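PDB 2CSU: 457aa long hypothetical protein, which is of unknown function but combines a Rossmann-type CoA-binding domain with two further domains of the succinyl-CoA synthetase kind. Local coordinates for residues R225-K230 / A448-I453; L280-A285 / A441-E446. One frame throughout, in Å; residues are numbered along the deposited sequence.

Interaction 1. Residues R225-K230 / A448-I453; sequences RVTKKK and AKNVGI
Asn450 reaches out from the end of helix 434-450 to Thr227, near the end of helix 216-229, and the pair illustrates how two helix ends can meet through a few mixed contacts. Asn450 CB lies 4.0 Å from Thr227 O, and the amide extends beyond it so that Asn450 ND2 stands 3.2 Å from Thr227 OG1, the two side chains crossing at about a right angle. The hydroxyl has a clear partner outside the two segments: with OG1 opposite the backbone N across the first torsion (chi1 -168°), Thr227 OG1 is hydrogen-bonded to the carbonyl oxygen of Gly269, to which Asn450 ND2 also makes a weak hydrogen bond. The backbone oxygen of Thr227 is in turn engaged by the side-chain amide of Gln447, one helical turn before Val451.

Val451 follows and brings a methyl group up to a backbone oxygen. The nearest CA atoms are those of Val451 and Lys228, 5.2 Å apart. One methyl does the touching: Val451 CG2 comes to 3.1 Å from Lys228 O, a close approach to the oxygen. The amino end of Lys228 leads away from the neighbouring helix, so the meeting is made by its backbone oxygen and not by its charge.

The two segments bury 177 Å² in all, a small junction between the succinyl-CoA ligase-like flavodoxin region and the ligase-CoA region. Its chemistry is graded, from a buried hydroxyl and an amide that converge on Gly269 to a more exposed methyl against a carbonyl. The oxygens of Thr227 and Lys228 at the end of helix 216-229 lie near that of Gly269, and the amides of Gln447 and Asn450 may offset part of the negative charge there.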
ATOM      1  N   ARG A 225      20.900 -24.695   3.312  1.00 37.38           N
ATOM      2  CA  ARG A 225      20.254 -25.941   2.909  1.00 38.27           C
ATOM      3  C   ARG A 225      18.784 -25.726   2.526  1.00 37.66           C
ATOM      4  O   ARG A 225      18.326 -26.106   1.453  1.00 37.26           O
ATOM      5  CB  ARG A 225      20.348 -26.918   4.084  1.00 39.21           C
ATOM      6  CG  ARG A 225      21.641 -27.734   4.071  1.00 40.63           C
ATOM      7  CD  ARG A 225      21.605 -28.886   5.080  1.00 41.40           C
ATOM      8  NE  ARG A 225      21.728 -28.384   6.451  1.00 42.93           N
ATOM      9  CZ  ARG A 225      20.597 -28.341   7.173  1.00 43.43           C
ATOM     10  NH1 ARG A 225      19.455 -28.749   6.640  1.00 44.44           N
ATOM     11  NH2 ARG A 225      20.633 -27.907   8.437  1.00 43.32           N
ATOM     12  N   VAL A 226      18.023 -25.128   3.464  1.00 37.66           N
ATOM     13  CA  VAL A 226      16.599 -24.922   3.216  1.00 37.76           C
ATOM     14  C   VAL A 226      16.341 -24.135   1.919  1.00 38.06           C
ATOM     15  O   VAL A 226      15.420 -24.413   1.163  1.00 37.87           O
ATOM     16  CB  VAL A 226      15.993 -24.181   4.409  1.00 37.92           C
ATOM     17  CG1 VAL A 226      14.490 -23.999   4.204  1.00 37.42           C
ATOM     18  CG2 VAL A 226      16.238 -24.961   5.692  1.00 37.10           C
ATOM     19  N   THR A 227      17.173 -23.094   1.702  1.00 38.58           N
ATOM     20  CA  THR A 227      16.960 -22.241   0.537  1.00 39.55           C
ATOM     21  C   THR A 227      17.106 -23.006  -0.770  1.00 39.65           C
ATOM     22  O   THR A 227      16.928 -22.478  -1.860  1.00 39.32           O
ATOM     23  CB  THR A 227      17.980 -21.104   0.584  1.00 39.67           C
ATOM     24  OG1 THR A 227      17.611 -20.111  -0.372  1.00 42.29           O
ATOM     25  CG2 THR A 227      19.360 -21.648   0.219  1.00 40.49           C
ATOM     26  N   LYS A 228      17.486 -24.287  -0.647  1.00 40.56           N
ATOM     27  CA  LYS A 228      17.528 -25.099  -1.834  1.00 41.31           C
ATOM     28  C   LYS A 228      16.154 -25.721  -2.139  1.00 40.93           C
ATOM     29  O   LYS A 228      15.764 -25.880  -3.291  1.00 41.60           O
ATOM     30  CB  LYS A 228      18.656 -26.119  -1.659  1.00 42.37           C
ATOM     31  CG  LYS A 228      20.017 -25.410  -1.790  1.00 44.24           C
ATOM     32  CD  LYS A 228      21.210 -26.368  -1.842  1.00 46.61           C
ATOM     33  CE  LYS A 228      22.533 -25.647  -2.135  1.00 47.86           C
ATOM     34  NZ  LYS A 228      23.648 -26.394  -1.554  1.00 49.07           N
ATOM     35  N   LYS A 229      15.399 -26.041  -1.062  1.00 40.18           N
ATOM     36  CA  LYS A 229      14.032 -26.553  -1.223  1.00 38.94           C
ATOM     37  C   LYS A 229      13.004 -25.432  -1.478  1.00 37.49           C
ATOM     38  O   LYS A 229      12.281 -25.423  -2.468  1.00 37.51           O
ATOM     39  CB  LYS A 229      13.662 -27.309   0.050  1.00 38.79           C
ATOM     40  CG  LYS A 229      14.598 -28.489   0.305  1.00 39.68           C
ATOM     41  CD  LYS A 229      14.244 -29.222   1.596  1.00 40.27           C
ATOM     42  CE  LYS A 229      14.982 -30.560   1.732  1.00 39.82           C
ATOM     43  NZ  LYS A 229      14.636 -31.197   3.005  1.00 38.01           N
ATOM     44  N   LYS A 230      12.915 -24.498  -0.513  1.00 34.64           N
ATOM     45  CA  LYS A 230      12.026 -23.354  -0.696  1.00 32.79           C
ATOM     46  C   LYS A 230      12.644 -22.065  -0.165  1.00 30.51           C
ATOM     47  O   LYS A 230      13.572 -22.074   0.634  1.00 29.79           O
ATOM     48  CB  LYS A 230      10.704 -23.637   0.020  1.00 33.41           C
ATOM     49  CG  LYS A 230      10.751 -24.903   0.878  1.00 35.62           C
ATOM     50  CD  LYS A 230       9.640 -24.930   1.930  1.00 34.91           C
ATOM     51  CE  LYS A 230       8.886 -26.264   1.952  1.00 35.05           C
ATOM     52  NZ  LYS A 230       7.799 -26.200   2.927  1.00 34.63           N
ATOM     53  N   ALA A 448      15.185 -19.229  -8.512  1.00 43.56           N
ATOM     54  CA  ALA A 448      15.552 -20.139  -9.588  1.00 45.53           C
ATOM     55  C   ALA A 448      17.071 -20.314  -9.640  1.00 47.05           C
ATOM     56  O   ALA A 448      17.597 -21.392  -9.867  1.00 46.74           O
ATOM     57  CB  ALA A 448      15.046 -19.555 -10.906  1.00 45.16           C
ATOM     58  N   LYS A 449      17.775 -19.176  -9.454  1.00 48.96           N
ATOM     59  CA  LYS A 449      19.230 -19.241  -9.361  1.00 51.16           C
ATOM     60  C   LYS A 449      19.659 -20.220  -8.269  1.00 52.40           C
ATOM     61  O   LYS A 449      20.436 -21.139  -8.478  1.00 52.31           O
ATOM     62  CB  LYS A 449      19.751 -17.845  -9.013  1.00 51.61           C
ATOM     63  CG  LYS A 449      20.059 -16.993 -10.244  1.00 52.00           C
ATOM     64  CD  LYS A 449      20.019 -15.499  -9.920  1.00 53.57           C
ATOM     65  CE  LYS A 449      21.236 -14.744 -10.463  1.00 53.81           C
ATOM     66  NZ  LYS A 449      20.806 -13.469 -11.034  1.00 54.18           N
ATOM     67  N   ASN A 450      19.138 -19.958  -7.058  1.00 54.08           N
ATOM     68  CA  ASN A 450      19.501 -20.777  -5.907  1.00 55.76           C
ATOM     69  C   ASN A 450      19.352 -22.277  -6.189  1.00 56.83           C
ATOM     70  O   ASN A 450      20.276 -23.062  -6.030  1.00 56.88           O
ATOM     71  CB  ASN A 450      18.620 -20.355  -4.733  1.00 56.36           C
ATOM     72  CG  ASN A 450      19.121 -19.041  -4.189  1.00 56.86           C
ATOM     73  OD1 ASN A 450      20.043 -18.431  -4.724  1.00 56.55           O
ATOM     74  ND2 ASN A 450      18.496 -18.606  -3.081  1.00 57.36           N
ATOM     75  N   VAL A 451      18.131 -22.686  -6.588  1.00 57.88           N
ATOM     76  CA  VAL A 451      17.957 -24.104  -6.905  1.00 58.91           C
ATOM     77  C   VAL A 451      18.747 -24.502  -8.155  1.00 59.93           C
ATOM     78  O   VAL A 451      18.792 -25.660  -8.550  1.00 59.97           O
ATOM     79  CB  VAL A 451      16.473 -24.404  -7.114  1.00 58.75           C
ATOM     80  CG1 VAL A 451      16.298 -25.875  -7.473  1.00 58.60           C
ATOM     81  CG2 VAL A 451      15.698 -24.118  -5.844  1.00 58.91           C
ATOM     82  N   GLY A 452      19.389 -23.509  -8.766  1.00 60.67           N
ATOM     83  CA  GLY A 452      20.189 -23.763  -9.950  1.00 61.73           C
ATOM     84  C   GLY A 452      19.373 -24.027 -11.202  1.00 62.59           C
ATOM     85  O   GLY A 452      19.136 -25.182 -11.570  1.00 62.46           O
ATOM     86  N   ILE A 453      18.938 -22.953 -11.858  1.00 62.42           N
ATOM     87  CA  ILE A 453      18.154 -23.058 -13.084  1.00 63.21           C
ATOM     88  C   ILE A 453      18.333 -21.785 -13.912  1.00 63.08           C
ATOM     89  O   ILE A 453      18.813 -21.894 -15.060  1.00 61.80           O
ATOM     90  CB  ILE A 453      16.641 -23.249 -12.786  1.00 63.14           C
ATOM     91  CG1 ILE A 453      16.428 -24.450 -11.857  1.00 62.24           C
ATOM     92  CG2 ILE A 453      15.885 -23.482 -14.085  1.00 62.91           C
ATOM     93  CD1 ILE A 453      14.977 -24.734 -11.533  1.00 62.98           C
TER

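Interaction 2. Residues L280-A285 / A441-E446; sequences LSMARA and AYALVE
In Met282, a selenomethionine in the model, the first torsion sets CG beside the backbone N (chi1 -78°), and a bend at chi3 (54°) carries CE back to 4.1 Å from Ala443 CB. Leu444 has a similar first torsion (chi1 -83°), which lets its branched end reach Ala285 although its CB does not point straight there. Ala443 does point at its partner: its methyl meets Met282 at the root of the side chain, CB to CB at 3.6 Å, and also rests 3.5 Å from Met282 O.

The CA atoms of Met282 and Ala443 are only 5.3 Å apart, and the small side chain of Ala443 is consistent with this close approach of helices 276-283 and 434-450. The contact unites the last helix of the flavodoxin-like region with the last helix of the ligase-CoA region, and Leu271 on strand 271-273 touches both Met282 and Ala443.

Beyond the end of helix 276-283, the methyl of Ala285 faces Leu444, CB to CD1 at 4.3 Å. Leu444 CD2 lies nearer the backbone, 3.6 Å from Ala285 O. On its other contacts Leu444 meets Met371 of strand 371-377, and Ala285 also touches Ala440.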
ATOM      1  N   LEU A 280       6.586  -9.225   1.850  1.00 22.05           N
ATOM      2  CA  LEU A 280       5.331  -9.898   1.541  1.00 21.72           C
ATOM      3  C   LEU A 280       5.162 -10.159   0.056  1.00 22.01           C
ATOM      4  O   LEU A 280       4.710 -11.231  -0.338  1.00 22.71           O
ATOM      5  CB  LEU A 280       4.155  -9.054   2.022  1.00 21.20           C
ATOM      6  CG  LEU A 280       4.026  -8.836   3.532  1.00 20.27           C
ATOM      7  CD1 LEU A 280       3.001  -7.757   3.794  1.00 20.29           C
ATOM      8  CD2 LEU A 280       3.636 -10.137   4.214  1.00 18.66           C
ATOM      9  N   SER A 281       5.516  -9.172  -0.766  1.00 22.66           N
ATOM     10  CA  SER A 281       5.366  -9.305  -2.206  1.00 23.14           C
ATOM     11  C   SER A 281       6.270 -10.400  -2.752  1.00 24.07           C
ATOM     12  O   SER A 281       5.867 -11.171  -3.634  1.00 23.96           O
ATOM     13  CB  SER A 281       5.677  -7.978  -2.904  1.00 23.96           C
ATOM     14  OG  SER A 281       4.921  -6.900  -2.365  1.00 23.31           O
HETATM   15  N   MSE A 282       7.478 -10.480  -2.201  1.00 23.86           N
HETATM   16  CA  MSE A 282       8.455 -11.442  -2.693  1.00 24.85           C
HETATM   17  C   MSE A 282       8.128 -12.868  -2.243  1.00 23.40           C
HETATM   18  O   MSE A 282       8.425 -13.849  -2.911  1.00 23.23           O
HETATM   19  CB  MSE A 282       9.831 -11.043  -2.155  1.00 26.06           C
HETATM   20  CG  MSE A 282      10.453  -9.882  -2.933  1.00 30.75           C
HETATM   21 SE   MSE A 282      11.919  -9.226  -2.126  1.00 37.56          SE
HETATM   22  CE  MSE A 282      12.833 -10.769  -1.983  1.00 29.44           C
ATOM     23  N   ALA A 283       7.524 -12.962  -1.045  1.00 22.32           N
ATOM     24  CA  ALA A 283       7.314 -14.274  -0.443  1.00 22.59           C
ATOM     25  C   ALA A 283       6.111 -15.013  -1.037  1.00 22.89           C
ATOM     26  O   ALA A 283       6.116 -16.225  -1.218  1.00 23.35           O
ATOM     27  CB  ALA A 283       7.116 -14.077   1.061  1.00 21.12           C
ATOM     28  N   ARG A 284       5.040 -14.246  -1.306  1.00 22.83           N
ATOM     29  CA  ARG A 284       3.806 -14.893  -1.730  1.00 24.05           C
ATOM     30  C   ARG A 284       3.756 -15.060  -3.249  1.00 24.54           C
ATOM     31  O   ARG A 284       2.718 -15.337  -3.836  1.00 24.53           O
ATOM     32  CB  ARG A 284       2.631 -14.033  -1.262  1.00 24.58           C
ATOM     33  CG  ARG A 284       2.510 -12.733  -2.057  1.00 24.66           C
ATOM     34  CD  ARG A 284       1.084 -12.171  -2.028  1.00 27.48           C
ATOM     35  NE  ARG A 284       1.103 -10.709  -2.140  1.00 26.02           N
ATOM     36  CZ  ARG A 284       0.193 -10.140  -2.951  1.00 26.65           C
ATOM     37  NH1 ARG A 284      -0.677 -10.892  -3.604  1.00 26.78           N
ATOM     38  NH2 ARG A 284       0.170  -8.811  -3.089  1.00 28.72           N
ATOM     39  N   ALA A 285       4.930 -14.864  -3.877  1.00 24.63           N
ATOM     40  CA  ALA A 285       5.009 -15.056  -5.319  1.00 25.54           C
ATOM     41  C   ALA A 285       5.353 -16.503  -5.664  1.00 26.57           C
ATOM     42  O   ALA A 285       5.364 -16.917  -6.817  1.00 26.01           O
ATOM     43  CB  ALA A 285       6.091 -14.126  -5.868  1.00 23.73           C
ATOM     44  N   ALA A 441       8.671 -10.588  -9.088  1.00 25.13           N
ATOM     45  CA  ALA A 441       9.334 -11.078 -10.292  1.00 26.90           C
ATOM     46  C   ALA A 441      10.797 -11.358  -9.980  1.00 28.50           C
ATOM     47  O   ALA A 441      11.367 -12.357 -10.431  1.00 29.56           O
ATOM     48  CB  ALA A 441       9.243 -10.030 -11.383  1.00 26.31           C
ATOM     49  N   TYR A 442      11.399 -10.453  -9.211  1.00 29.26           N
ATOM     50  CA  TYR A 442      12.796 -10.575  -8.808  1.00 29.64           C
ATOM     51  C   TYR A 442      12.990 -11.781  -7.894  1.00 29.43           C
ATOM     52  O   TYR A 442      13.940 -12.539  -8.060  1.00 29.27           O
ATOM     53  CB  TYR A 442      13.250  -9.313  -8.068  1.00 31.72           C
ATOM     54  CG  TYR A 442      14.592  -9.468  -7.377  1.00 33.81           C
ATOM     55  CD1 TYR A 442      15.782  -9.453  -8.107  1.00 35.24           C
ATOM     56  CD2 TYR A 442      14.667  -9.670  -5.998  1.00 35.14           C
ATOM     57  CE1 TYR A 442      17.021  -9.637  -7.479  1.00 35.26           C
ATOM     58  CE2 TYR A 442      15.891  -9.859  -5.360  1.00 35.90           C
ATOM     59  CZ  TYR A 442      17.065  -9.842  -6.107  1.00 36.01           C
ATOM     60  OH  TYR A 442      18.273 -10.046  -5.487  1.00 36.89           O
ATOM     61  N   ALA A 443      12.088 -11.963  -6.934  1.00 28.33           N
ATOM     62  CA  ALA A 443      12.217 -13.084  -6.011  1.00 28.72           C
ATOM     63  C   ALA A 443      12.145 -14.427  -6.729  1.00 28.89           C
ATOM     64  O   ALA A 443      12.846 -15.364  -6.360  1.00 28.03           O
ATOM     65  CB  ALA A 443      11.152 -13.007  -4.916  1.00 28.73           C
ATOM     66  N   LEU A 444      11.312 -14.514  -7.761  1.00 30.00           N
ATOM     67  CA  LEU A 444      11.164 -15.759  -8.516  1.00 30.70           C
ATOM     68  C   LEU A 444      12.434 -16.113  -9.303  1.00 32.03           C
ATOM     69  O   LEU A 444      12.845 -17.272  -9.344  1.00 31.39           O
ATOM     70  CB  LEU A 444       9.955 -15.662  -9.464  1.00 30.99           C
ATOM     71  CG  LEU A 444       8.559 -15.955  -8.866  1.00 31.47           C
ATOM     72  CD1 LEU A 444       7.457 -15.345  -9.732  1.00 30.49           C
ATOM     73  CD2 LEU A 444       8.365 -17.461  -8.743  1.00 30.69           C
ATOM     74  N   VAL A 445      13.061 -15.118  -9.924  1.00 32.84           N
ATOM     75  CA  VAL A 445      14.280 -15.385 -10.688  1.00 35.14           C
ATOM     76  C   VAL A 445      15.427 -15.763  -9.749  1.00 36.54           C
ATOM     77  O   VAL A 445      16.126 -16.745  -9.995  1.00 36.54           O
ATOM     78  CB  VAL A 445      14.686 -14.167 -11.558  1.00 34.64           C
ATOM     79  CG1 VAL A 445      16.067 -14.373 -12.152  1.00 35.39           C
ATOM     80  CG2 VAL A 445      13.691 -13.990 -12.677  1.00 34.98           C
ATOM     81  N   GLU A 446      15.606 -15.004  -8.670  1.00 38.56           N
ATOM     82  CA  GLU A 446      16.676 -15.291  -7.717  1.00 40.42           C
ATOM     83  C   GLU A 446      16.563 -16.687  -7.110  1.00 40.81           C
ATOM     84  O   GLU A 446      17.570 -17.375  -6.933  1.00 40.64           O
ATOM     85  CB  GLU A 446      16.703 -14.249  -6.601  1.00 41.83           C
ATOM     86  CG  GLU A 446      17.739 -13.151  -6.792  1.00 44.92           C
ATOM     87  CD  GLU A 446      19.182 -13.654  -6.717  1.00 46.40           C
ATOM     88  OE1 GLU A 446      20.097 -12.917  -7.142  1.00 47.80           O
ATOM     89  OE2 GLU A 446      19.406 -14.779  -6.229  1.00 48.05           O
TER

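How the interactions relate
Both contacts draw on helix 434-450, the final helix of the chain: interaction 2 uses residues 441-446 and interaction 1 the adjoining residues 448-453, their centres 13 Å apart. The partners come in the reverse order, 225-230 on helix 216-229 preceding 280-285 on helix 276-283, so the chain segment spanned by interaction 2 lies within that spanned by interaction 1. Interaction 2 is buried nearer the middle of the molecule, whereas interaction 1 is partly buried. Together they show one principle: a single terminal helix of the ligase-CoA region can be held against two helices of the flavodoxin-like region, 216-229 and 276-283, joining two consecutive regions through segments far apart in sequence.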